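Local coordinates for putative type III secretion protein YscO (Vibrio parahaemolyticus, PDB 4MH6) that is of uncertain function but, as a YscO-family coiled-coil protein, probably takes part in type III secretion, at residues Q86-L90 / K91-T95. Residues are numbered along the deposited sequence; the frame is centred on the assembly and turned at random.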
loop_
_atom_site.group_PDB
_atom_site.type_symbol
_atom_site.label_atom_id
_atom_site.label_comp_id
_atom_site.label_asym_id
_atom_site.label_seq_id
_atom_site.Cartn_x
_atom_site.Cartn_y
_atom_site.Cartn_z
ATOM N N GLN A 86 -33.112 41.991 18.654
ATOM C CA GLN A 86 -34.021 42.604 17.700
ATOM C C GLN A 86 -35.204 41.724 18.003
ATOM O O GLN A 86 -35.085 40.507 17.931
ATOM C CB GLN A 86 -33.497 42.551 16.261
ATOM C CG GLN A 86 -32.181 43.282 16.026
ATOM C CD GLN A 86 -31.706 43.233 14.581
ATOM O OE1 GLN A 86 -32.430 42.791 13.685
ATOM N NE2 GLN A 86 -30.477 43.692 14.350
ATOM N N THR A 87 -36.326 42.304 18.400
ATOM C CA THR A 87 -37.548 41.514 18.538
ATOM C C THR A 87 -38.079 41.210 17.127
ATOM O O THR A 87 -39.130 41.725 16.721
ATOM C CB THR A 87 -38.614 42.229 19.385
ATOM O OG1 THR A 87 -38.982 43.455 18.750
ATOM C CG2 THR A 87 -38.083 42.517 20.792
ATOM N N VAL A 88 -37.330 40.363 16.404
ATOM C CA VAL A 88 -37.644 39.975 15.017
ATOM C C VAL A 88 -38.910 39.117 14.869
ATOM O O VAL A 88 -39.385 38.509 15.837
ATOM C CB VAL A 88 -36.448 39.251 14.339
ATOM C CG1 VAL A 88 -35.295 40.218 14.119
ATOM C CG2 VAL A 88 -35.993 38.040 15.146
ATOM N N LEU A 89 -39.452 39.077 13.655
ATOM C CA LEU A 89 -40.660 38.307 13.389
ATOM C C LEU A 89 -40.337 36.828 13.145
ATOM O O LEU A 89 -39.270 36.486 12.630
ATOM C CB LEU A 89 -41.429 38.918 12.215
ATOM C CG LEU A 89 -41.910 40.359 12.457
ATOM C CD1 LEU A 89 -42.632 40.910 11.234
ATOM C CD2 LEU A 89 -42.804 40.424 13.687
ATOM N N LEU A 90 -41.279 35.966 13.525
ATOM C CA LEU A 90 -41.149 34.490 13.410
ATOM C C LEU A 90 -40.460 33.839 12.184
ATOM O O LEU A 90 -39.585 32.971 12.361
ATOM C CB LEU A 90 -42.524 33.829 13.603
ATOM C CG LEU A 90 -42.508 32.293 13.642
ATOM C CD1 LEU A 90 -41.533 31.780 14.702
ATOM C CD2 LEU A 90 -43.897 31.711 13.870
ATOM N N LYS A 91 -40.827 34.210 10.961
ATOM C CA LYS A 91 -40.184 33.538 9.830
ATOM C C LYS A 91 -38.730 33.958 9.602
ATOM O O LYS A 91 -37.963 33.180 9.031
ATOM C CB LYS A 91 -41.058 33.562 8.583
ATOM C CG LYS A 91 -41.189 34.845 7.803
ATOM C CD LYS A 91 -42.602 34.887 7.198
ATOM C CE LYS A 91 -43.046 33.583 6.517
ATOM N NZ LYS A 91 -44.530 33.571 6.368
ATOM N N GLU A 92 -38.344 35.155 10.067
ATOM C CA GLU A 92 -36.935 35.583 9.981
ATOM C C GLU A 92 -36.191 34.845 11.086
ATOM O O GLU A 92 -35.073 34.392 10.886
ATOM C CB GLU A 92 -36.751 37.096 10.116
ATOM C CG GLU A 92 -37.206 37.880 8.890
ATOM C CD GLU A 92 -37.149 39.394 9.083
ATOM O OE1 GLU A 92 -36.453 39.867 10.015
ATOM O OE2 GLU A 92 -37.801 40.112 8.289
ATOM N N LEU A 93 -36.831 34.724 12.247
ATOM C CA LEU A 93 -36.258 33.986 13.364
ATOM C C LEU A 93 -35.985 32.558 12.920
ATOM O O LEU A 93 -34.983 31.948 13.301
ATOM C CB LEU A 93 -37.225 33.966 14.544
ATOM C CG LEU A 93 -36.771 33.176 15.772
ATOM C CD1 LEU A 93 -35.498 33.769 16.359
ATOM C CD2 LEU A 93 -37.879 33.150 16.813
ATOM N N GLU A 94 -36.878 32.022 12.099
ATOM C CA GLU A 94 -36.703 30.663 11.601
ATOM C C GLU A 94 -35.769 30.578 10.397
ATOM O O GLU A 94 -35.216 29.518 10.124
ATOM C CB GLU A 94 -38.054 30.012 11.349
ATOM C CG GLU A 94 -38.760 29.678 12.648
ATOM C CD GLU A 94 -40.159 29.209 12.414
ATOM O OE1 GLU A 94 -40.712 29.593 11.374
ATOM O OE2 GLU A 94 -40.723 28.472 13.261
ATOM N N THR A 95 -35.591 31.686 9.686
ATOM C CA THR A 95 -34.650 31.712 8.569
ATOM C C THR A 95 -33.240 31.710 9.177
ATOM O O THR A 95 -32.303 31.157 8.610
ATOM C CB THR A 95 -34.841 32.948 7.674
ATOM O OG1 THR A 95 -36.194 32.993 7.225
ATOM C CG2 THR A 95 -33.928 32.894 6.463
#
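The first turn of a long helix, entered from an interhelical loop with Leu89 in the N-cap position, brings Val88, Leu89 and Leu90 against Glu92, Leu93 and Glu94. The first i to i+4 bond of the helix comes from the N-cap carbonyl: Leu89 O lies 3.0 Å from Leu93 N, with an N-H...O angle of 165° and the donor in the carbonyl plane. The same oxygen also takes a weak, more bent bond from Glu92 N. The next rung follows at once, Glu94 N reaching Leu90 O at 2.9 Å from a direction tilted 25° out of the carbonyl plane. Side-chain contacts around this start are few and loose. Val88, still in the loop, turns its CB toward the helix, and its CG2 branch comes to 4.3 Å from Leu93 CB, an apolar contact. Leu90 and Glu94, one turn apart, cross at a slant. Leu90, its CG swung away from its own amide nitrogen (chi1 -174°), brings CD1 against the carboxylate end of the extended Glu94 chain, 3.7 Å from Glu94 CD, while CD1 is 4.4 Å from Leu93 CD2. Further along the turn, the hydroxyl of Thr95 folds back on the backbone, OG1 donating to Lys91 O. Most of these side chains are exposed, as befits a surface turn whose centre lies about 54 Å from the centre of the chain. Here, at one end of the elongated hairpin, the loop leaves helix 18-84 and the chain reverses into helix 90-167, within the region predicted to form a coiled coil.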